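Local atomic coordinates of putative esterase/lipase/thioesterase (Silicibacter sp., PDB entry 2PBL), a protein that is a putative esterase, lipase or thioesterase of the alpha/beta-hydrolase fold, and so probably hydrolyses ester or thioester bonds. Residues F53-L57 with A122-I127; P165-D171 with Q222-L226. All coordinates share one frame; numbering follows the deposited sequence.

Contact 1: F53-L57 with A122-I127; sequences FDLFL and AAAKEI
Phe53 holds its ring against Ala122 and Ala123 of helix 109-126, with CE1 4.0 Å from Ala122 CB and CE2 4.0 Å from Ala123 CB. A chi1 of 68° tucks CG in between the two backbone branches, and from there the far end of the ring, CE1, CZ and CE2, reaches the two small residues, while CG of Glu126 comes up at the ring edge, near its plane. Alanines suit the helix here because a methyl lets a bulky aromatic come close to the helix backbone. Shortening Phe53 to an alanine removes the ring, which would probably open a gap between strand and helix and cost the methyls of Ala122 and Ala123 their aromatic partner. Two residues on, Leu55 points to the same side and forks: CD2 touches Glu126 CB at 3.8 Å, and CD1 meets Ile127 CG1 at 4.0 Å, the two side chains reaching toward each other tip to tip. Leu57 CD2 closes the row 3.9 Å from Ile127 CD1. Glu126 lends its aliphatic CB and CG to Leu55 and the ring edge, while OE1 forms a salt bridge with Arg40. Strand 53-56 and helix segment 122-126 run nearly parallel, 25° between their directions, their axes approaching to 10.4 Å. Strand 52-56 lies between antiparallel neighbours 39-44 and 94-99; the helix rests on the latter through Ala123 on Ala97, and Ile127, just after it, on Ala95.

Contact 2: P165-D171 with Q222-L226; sequences PISPLSD and QAIWL
Pro165, at the end of strand 160-166, starts the contact by setting CG 4.1 Å from Leu226 CD2, the two side chains crossing at about a right angle. Pro168 brings a second rigid, apolar ring to the same methyl, with CG 4.2 Å from Leu226 CD2, and its carbonyl O faces Gln222 CB. Leu169 starts off away from the helix, but its CD2 comes back to the Gln222 amide, the two side chains crossing at a slant. At Ser170 the contact turns polar. A chi1 of 64° swings its hydroxyl toward the helix, where OG donates to Gln222 O over 2.6 Å, on a lone pair in the carbonyl plane; a small side chain suits this tight spot, where CB also packs on Leu226 CB. Gln222 OE1 takes two backbone donors: Ser170 N at 2.8 Å, from 40° above the carbonyl plane, and Asp171 N at 2.9 Å, in plane on a lone pair. Its NE2 returns a bond to Asp171 O at 3.0 Å, almost in the amide plane, and a further one to Tyr8 OH. A glutamine bent at chi2 thus matches both donors and acceptor of the loop, and the three bonds fix which way its amide faces. Asp171 CB lies near Trp225 CE3, its carboxylate turned to Arg173 N. The loop leaving parallel strand 160-166 is so tied to the helix after strand 206-212, beside the probable alpha/beta-hydrolase active site: Ser167 OG is hydrogen-bonded to Glu215, the likely triad acid.

Both contacts reach the same mixed sheet of the alpha/beta-hydrolase fold, contact 1 from strand to helix and contact 2 chiefly from the loop after a strand to a helix. They do so at separate places: their centres lie 26 Å apart, their nearest atoms about 15 Å, on opposite sides of the chain's centre. Contact 1 is apolar and belongs to the antiparallel end, near outermost strand 39-44; contact 2 combines apolar and hydrogen-bonded parts on the parallel side. In sequence the first closes before the second opens. Contact 2 is the one nearer catalysis, since Leu169 touches residues of the likely Ser137-His242-Glu215 triad and its nucleophile elbow.

Contact 1: F53-L57 with A122-I127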
ATOM      1  N   PHE A  53      -4.056   2.224 -13.372  1.00 15.07           N
ATOM      2  CA  PHE A  53      -4.208   1.078 -12.503  1.00 15.29           C
ATOM      3  C   PHE A  53      -4.584  -0.153 -13.290  1.00 15.36           C
ATOM      4  O   PHE A  53      -5.150  -0.075 -14.385  1.00 17.61           O
ATOM      5  CB  PHE A  53      -5.218   1.303 -11.367  1.00 17.27           C
ATOM      6  CG  PHE A  53      -6.659   1.445 -11.801  1.00 13.79           C
ATOM      7  CD1 PHE A  53      -7.150   2.648 -12.299  1.00  8.74           C
ATOM      8  CD2 PHE A  53      -7.551   0.404 -11.625  1.00 14.64           C
ATOM      9  CE1 PHE A  53      -8.474   2.765 -12.694  1.00 10.87           C
ATOM     10  CE2 PHE A  53      -8.896   0.524 -11.983  1.00 18.72           C
ATOM     11  CZ  PHE A  53      -9.354   1.725 -12.509  1.00 17.33           C
ATOM     12  N   ASP A  54      -4.202  -1.290 -12.722  1.00 16.49           N
ATOM     13  CA  ASP A  54      -4.549  -2.578 -13.254  1.00 15.89           C
ATOM     14  C   ASP A  54      -5.735  -3.084 -12.406  1.00 16.39           C
ATOM     15  O   ASP A  54      -5.823  -2.849 -11.194  1.00 15.25           O
ATOM     16  CB  ASP A  54      -3.381  -3.545 -13.205  1.00 17.52           C
ATOM     17  CG  ASP A  54      -2.248  -3.195 -14.199  1.00 18.09           C
ATOM     18  OD1 ASP A  54      -2.419  -2.417 -15.166  1.00 18.36           O
ATOM     19  OD2 ASP A  54      -1.149  -3.727 -13.985  1.00 17.76           O
ATOM     20  N   LEU A  55      -6.675  -3.707 -13.087  1.00 14.57           N
ATOM     21  CA  LEU A  55      -7.846  -4.290 -12.471  1.00 16.15           C
ATOM     22  C   LEU A  55      -7.941  -5.766 -12.856  1.00 15.91           C
ATOM     23  O   LEU A  55      -8.094  -6.125 -14.041  1.00 17.12           O
ATOM     24  CB  LEU A  55      -9.101  -3.541 -12.869  1.00 15.52           C
ATOM     25  CG  LEU A  55     -10.397  -3.945 -12.198  1.00 19.13           C
ATOM     26  CD1 LEU A  55     -10.340  -3.787 -10.660  1.00 17.52           C
ATOM     27  CD2 LEU A  55     -11.508  -3.073 -12.757  1.00 22.69           C
ATOM     28  N   PHE A  56      -7.807  -6.596 -11.837  1.00 14.92           N
ATOM     29  CA  PHE A  56      -7.876  -8.038 -11.969  1.00 14.30           C
ATOM     30  C   PHE A  56      -9.228  -8.520 -11.467  1.00 16.32           C
ATOM     31  O   PHE A  56      -9.588  -8.316 -10.305  1.00 17.78           O
ATOM     32  CB  PHE A  56      -6.712  -8.727 -11.242  1.00 12.07           C
ATOM     33  CG  PHE A  56      -5.376  -8.194 -11.670  1.00 15.54           C
ATOM     34  CD1 PHE A  56      -4.919  -8.419 -12.957  1.00 13.32           C
ATOM     35  CD2 PHE A  56      -4.617  -7.400 -10.823  1.00 12.86           C
ATOM     36  CE1 PHE A  56      -3.736  -7.871 -13.381  1.00 17.60           C
ATOM     37  CE2 PHE A  56      -3.422  -6.850 -11.261  1.00 13.50           C
ATOM     38  CZ  PHE A  56      -2.989  -7.102 -12.521  1.00 18.85           C
ATOM     39  N   LEU A  57      -9.942  -9.220 -12.344  1.00 16.64           N
ATOM     40  CA  LEU A  57     -11.300  -9.679 -12.060  1.00 17.70           C
ATOM     41  C   LEU A  57     -11.303 -11.133 -11.707  1.00 19.51           C
ATOM     42  O   LEU A  57     -10.548 -11.899 -12.341  1.00 17.48           O
ATOM     43  CB  LEU A  57     -12.164  -9.515 -13.304  1.00 17.00           C
ATOM     44  CG  LEU A  57     -12.209  -8.089 -13.840  1.00 21.18           C
ATOM     45  CD1 LEU A  57     -12.906  -8.019 -15.148  1.00 32.64           C
ATOM     46  CD2 LEU A  57     -12.847  -7.132 -12.848  1.00 22.46           C
ATOM     47  N   ALA A 122     -11.700   5.887  -8.847  1.00 13.92           N
ATOM     48  CA  ALA A 122     -11.917   5.270 -10.157  1.00 15.10           C
ATOM     49  C   ALA A 122     -12.153   3.762 -10.086  1.00 16.68           C
ATOM     50  O   ALA A 122     -13.097   3.229 -10.689  1.00 15.18           O
ATOM     51  CB  ALA A 122     -10.751   5.583 -11.055  1.00 17.52           C
ATOM     52  N   ALA A 123     -11.328   3.061  -9.316  1.00 16.46           N
ATOM     53  CA  ALA A 123     -11.546   1.628  -9.164  1.00 13.36           C
ATOM     54  C   ALA A 123     -12.932   1.338  -8.546  1.00 14.75           C
ATOM     55  O   ALA A 123     -13.590   0.381  -8.938  1.00 15.02           O
ATOM     56  CB  ALA A 123     -10.430   0.989  -8.357  1.00 14.94           C
ATOM     57  N   ALA A 124     -13.370   2.180  -7.602  1.00 14.74           N
ATOM     58  CA  ALA A 124     -14.661   2.041  -6.904  1.00 14.70           C
ATOM     59  C   ALA A 124     -15.870   2.253  -7.835  1.00 16.62           C
ATOM     60  O   ALA A 124     -16.969   1.855  -7.490  1.00 15.19           O
ATOM     61  CB  ALA A 124     -14.739   2.982  -5.752  1.00 17.40           C
ATOM     62  N   LYS A 125     -15.651   2.910  -8.976  1.00 17.21           N
ATOM     63  CA  LYS A 125     -16.687   3.019 -10.018  1.00 19.23           C
ATOM     64  C   LYS A 125     -16.778   1.743 -10.856  1.00 20.28           C
ATOM     65  O   LYS A 125     -17.815   1.443 -11.443  1.00 18.44           O
ATOM     66  CB  LYS A 125     -16.391   4.207 -10.923  1.00 16.45           C
ATOM     67  CG  LYS A 125     -16.487   5.495 -10.139  1.00 26.40           C
ATOM     68  CD  LYS A 125     -16.316   6.735 -10.967  1.00 33.16           C
ATOM     69  CE  LYS A 125     -16.403   7.953 -10.034  1.00 28.96           C
ATOM     70  NZ  LYS A 125     -15.929   9.156 -10.704  1.00 34.12           N
ATOM     71  N   GLU A 126     -15.689   0.999 -10.921  1.00 20.33           N
ATOM     72  CA  GLU A 126     -15.648  -0.211 -11.744  1.00 21.10           C
ATOM     73  C   GLU A 126     -16.246  -1.422 -11.056  1.00 20.69           C
ATOM     74  O   GLU A 126     -16.888  -2.271 -11.693  1.00 21.28           O
ATOM     75  CB  GLU A 126     -14.203  -0.515 -12.127  1.00 21.70           C
ATOM     76  CG  GLU A 126     -13.574   0.523 -12.929  1.00 19.98           C
ATOM     77  CD  GLU A 126     -14.203   0.620 -14.282  1.00 32.93           C
ATOM     78  OE1 GLU A 126     -14.503  -0.428 -14.867  1.00 28.01           O
ATOM     79  OE2 GLU A 126     -14.405   1.737 -14.756  1.00 39.08           O
ATOM     80  N   ILE A 127     -16.039  -1.483  -9.757  1.00 17.41           N
ATOM     81  CA  ILE A 127     -16.454  -2.576  -8.952  1.00 18.03           C
ATOM     82  C   ILE A 127     -17.428  -2.131  -7.863  1.00 18.51           C
ATOM     83  O   ILE A 127     -17.156  -1.189  -7.095  1.00 17.08           O
ATOM     84  CB  ILE A 127     -15.222  -3.259  -8.301  1.00 15.83           C
ATOM     85  CG1 ILE A 127     -14.165  -3.637  -9.344  1.00 21.11           C
ATOM     86  CG2 ILE A 127     -15.639  -4.477  -7.501  1.00 19.36           C
ATOM     87  CD1 ILE A 127     -14.605  -4.718 -10.307  1.00 22.15           C
TER

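Contact 2: P165-D171 with Q222-L226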
ATOM      1  N   PRO A 165      -2.538  -1.723   6.469  1.00  9.09           N
ATOM      2  CA  PRO A 165      -1.228  -1.168   6.089  1.00 11.61           C
ATOM      3  C   PRO A 165      -0.166  -2.129   6.540  1.00 11.07           C
ATOM      4  O   PRO A 165      -0.133  -2.507   7.721  1.00 11.80           O
ATOM      5  CB  PRO A 165      -1.132   0.097   6.956  1.00  8.71           C
ATOM      6  CG  PRO A 165      -2.513   0.348   7.449  1.00 15.25           C
ATOM      7  CD  PRO A 165      -3.073  -0.982   7.640  1.00 12.27           C
ATOM      8  N   ILE A 166       0.612  -2.613   5.579  1.00 14.76           N
ATOM      9  CA  ILE A 166       1.596  -3.607   5.821  1.00 10.96           C
ATOM     10  C   ILE A 166       2.929  -2.858   5.924  1.00 14.30           C
ATOM     11  O   ILE A 166       3.376  -2.225   4.955  1.00 13.69           O
ATOM     12  CB  ILE A 166       1.628  -4.609   4.665  1.00 12.63           C
ATOM     13  CG1 ILE A 166       0.231  -5.247   4.444  1.00  7.02           C
ATOM     14  CG2 ILE A 166       2.688  -5.635   4.946  1.00 12.37           C
ATOM     15  CD1 ILE A 166       0.095  -6.017   3.023  1.00 13.69           C
ATOM     16  N   SER A 167       3.546  -2.903   7.100  1.00 13.62           N
ATOM     17  CA  SER A 167       4.820  -2.234   7.327  1.00 14.80           C
ATOM     18  C   SER A 167       4.730  -0.764   6.907  1.00 15.31           C
ATOM     19  O   SER A 167       5.560  -0.260   6.142  1.00 14.94           O
ATOM     20  CB  SER A 167       5.902  -2.964   6.549  1.00 13.22           C
ATOM     21  OG  SER A 167       5.782  -4.379   6.748  1.00 23.26           O
ATOM     22  N   PRO A 168       3.731  -0.037   7.460  1.00 16.10           N
ATOM     23  CA  PRO A 168       3.542   1.342   7.051  1.00 15.49           C
ATOM     24  C   PRO A 168       4.536   2.391   7.613  1.00 16.55           C
ATOM     25  O   PRO A 168       5.188   2.205   8.658  1.00 13.73           O
ATOM     26  CB  PRO A 168       2.173   1.678   7.654  1.00 16.84           C
ATOM     27  CG  PRO A 168       2.162   0.843   8.940  1.00 11.05           C
ATOM     28  CD  PRO A 168       2.724  -0.471   8.451  1.00 12.32           C
ATOM     29  N   LEU A 169       4.645   3.478   6.880  1.00 16.38           N
ATOM     30  CA  LEU A 169       5.244   4.702   7.415  1.00 17.27           C
ATOM     31  C   LEU A 169       4.072   5.517   7.974  1.00 16.44           C
ATOM     32  O   LEU A 169       3.244   6.034   7.183  1.00 17.53           O
ATOM     33  CB  LEU A 169       5.975   5.454   6.322  1.00 17.71           C
ATOM     34  CG  LEU A 169       7.156   4.523   5.954  1.00 24.23           C
ATOM     35  CD1 LEU A 169       7.540   4.499   4.528  1.00 22.82           C
ATOM     36  CD2 LEU A 169       8.325   4.878   6.874  1.00 20.73           C
ATOM     37  N   SER A 170       4.032   5.700   9.299  1.00 15.26           N
ATOM     38  CA  SER A 170       2.925   6.392   9.966  1.00 16.19           C
ATOM     39  C   SER A 170       3.230   7.792  10.471  1.00 17.81           C
ATOM     40  O   SER A 170       2.311   8.606  10.702  1.00 15.26           O
ATOM     41  CB  SER A 170       2.400   5.545  11.112  1.00 18.19           C
ATOM     42  OG  SER A 170       3.383   5.379  12.111  1.00 16.60           O
ATOM     43  N   ASP A 171       4.529   8.053  10.633  1.00 15.31           N
ATOM     44  CA  ASP A 171       5.018   9.309  11.105  1.00 18.00           C
ATOM     45  C   ASP A 171       6.130   9.619  10.136  1.00 17.31           C
ATOM     46  O   ASP A 171       7.133   8.872  10.044  1.00 16.81           O
ATOM     47  CB  ASP A 171       5.513   9.138  12.536  1.00 17.47           C
ATOM     48  CG  ASP A 171       5.918  10.460  13.179  1.00 19.99           C
ATOM     49  OD1 ASP A 171       6.065  11.478  12.474  1.00 16.25           O
ATOM     50  OD2 ASP A 171       6.105  10.455  14.396  1.00 24.80           O
ATOM     51  N   GLN A 222       7.324   2.403  13.614  1.00 14.19           N
ATOM     52  CA  GLN A 222       6.325   3.016  12.744  1.00 14.17           C
ATOM     53  C   GLN A 222       4.969   2.283  12.872  1.00 12.70           C
ATOM     54  O   GLN A 222       3.918   2.916  12.876  1.00 14.32           O
ATOM     55  CB  GLN A 222       6.814   3.007  11.286  1.00 17.45           C
ATOM     56  CG  GLN A 222       7.943   3.986  10.967  1.00 16.56           C
ATOM     57  CD  GLN A 222       7.496   5.425  10.844  1.00 17.65           C
ATOM     58  OE1 GLN A 222       6.309   5.740  10.916  1.00 14.45           O
ATOM     59  NE2 GLN A 222       8.460   6.316  10.684  1.00 16.29           N
ATOM     60  N   ALA A 223       4.995   0.964  13.023  1.00 12.41           N
ATOM     61  CA  ALA A 223       3.770   0.184  13.140  1.00 12.25           C
ATOM     62  C   ALA A 223       3.047   0.452  14.451  1.00 14.13           C
ATOM     63  O   ALA A 223       1.870   0.763  14.457  1.00 15.95           O
ATOM     64  CB  ALA A 223       4.061  -1.292  12.964  1.00 11.88           C
ATOM     65  N   ILE A 224       3.745   0.311  15.569  1.00 14.57           N
ATOM     66  CA  ILE A 224       3.156   0.511  16.882  1.00 15.11           C
ATOM     67  C   ILE A 224       2.702   1.963  17.073  1.00 12.42           C
ATOM     68  O   ILE A 224       1.717   2.216  17.781  1.00 13.17           O
ATOM     69  CB  ILE A 224       4.111   0.023  18.018  1.00 15.94           C
ATOM     70  CG1 ILE A 224       3.415   0.010  19.391  1.00 19.72           C
ATOM     71  CG2 ILE A 224       5.329   0.885  18.127  1.00 20.33           C
ATOM     72  CD1 ILE A 224       2.369  -1.009  19.557  1.00 25.65           C
ATOM     73  N   TRP A 225       3.405   2.923  16.463  1.00 12.52           N
ATOM     74  CA  TRP A 225       2.917   4.290  16.515  1.00 14.56           C
ATOM     75  C   TRP A 225       1.512   4.422  15.932  1.00 15.39           C
ATOM     76  O   TRP A 225       0.665   5.115  16.547  1.00 16.70           O
ATOM     77  CB  TRP A 225       3.837   5.300  15.875  1.00 14.94           C
ATOM     78  CG  TRP A 225       5.106   5.492  16.640  1.00 20.20           C
ATOM     79  CD1 TRP A 225       5.284   5.402  18.000  1.00 21.10           C
ATOM     80  CD2 TRP A 225       6.376   5.837  16.090  1.00 17.79           C
ATOM     81  NE1 TRP A 225       6.602   5.642  18.310  1.00 25.46           N
ATOM     82  CE2 TRP A 225       7.293   5.904  17.160  1.00 16.82           C
ATOM     83  CE3 TRP A 225       6.830   6.080  14.803  1.00 15.22           C
ATOM     84  CZ2 TRP A 225       8.645   6.226  16.968  1.00 21.46           C
ATOM     85  CZ3 TRP A 225       8.175   6.403  14.604  1.00 24.29           C
ATOM     86  CH2 TRP A 225       9.069   6.457  15.693  1.00 19.64           C
ATOM     87  N   LEU A 226       1.267   3.741  14.803  1.00 16.42           N
ATOM     88  CA  LEU A 226      -0.055   3.778  14.147  1.00 14.37           C
ATOM     89  C   LEU A 226      -1.094   3.059  15.019  1.00 15.23           C
ATOM     90  O   LEU A 226      -2.226   3.545  15.252  1.00 15.44           O
ATOM     91  CB  LEU A 226       0.005   3.172  12.718  1.00 15.09           C
ATOM     92  CG  LEU A 226      -1.296   3.395  11.912  1.00 14.84           C
ATOM     93  CD1 LEU A 226      -1.741   4.845  11.902  1.00 11.91           C
ATOM     94  CD2 LEU A 226      -1.241   2.855  10.486  1.00 15.01           C
TER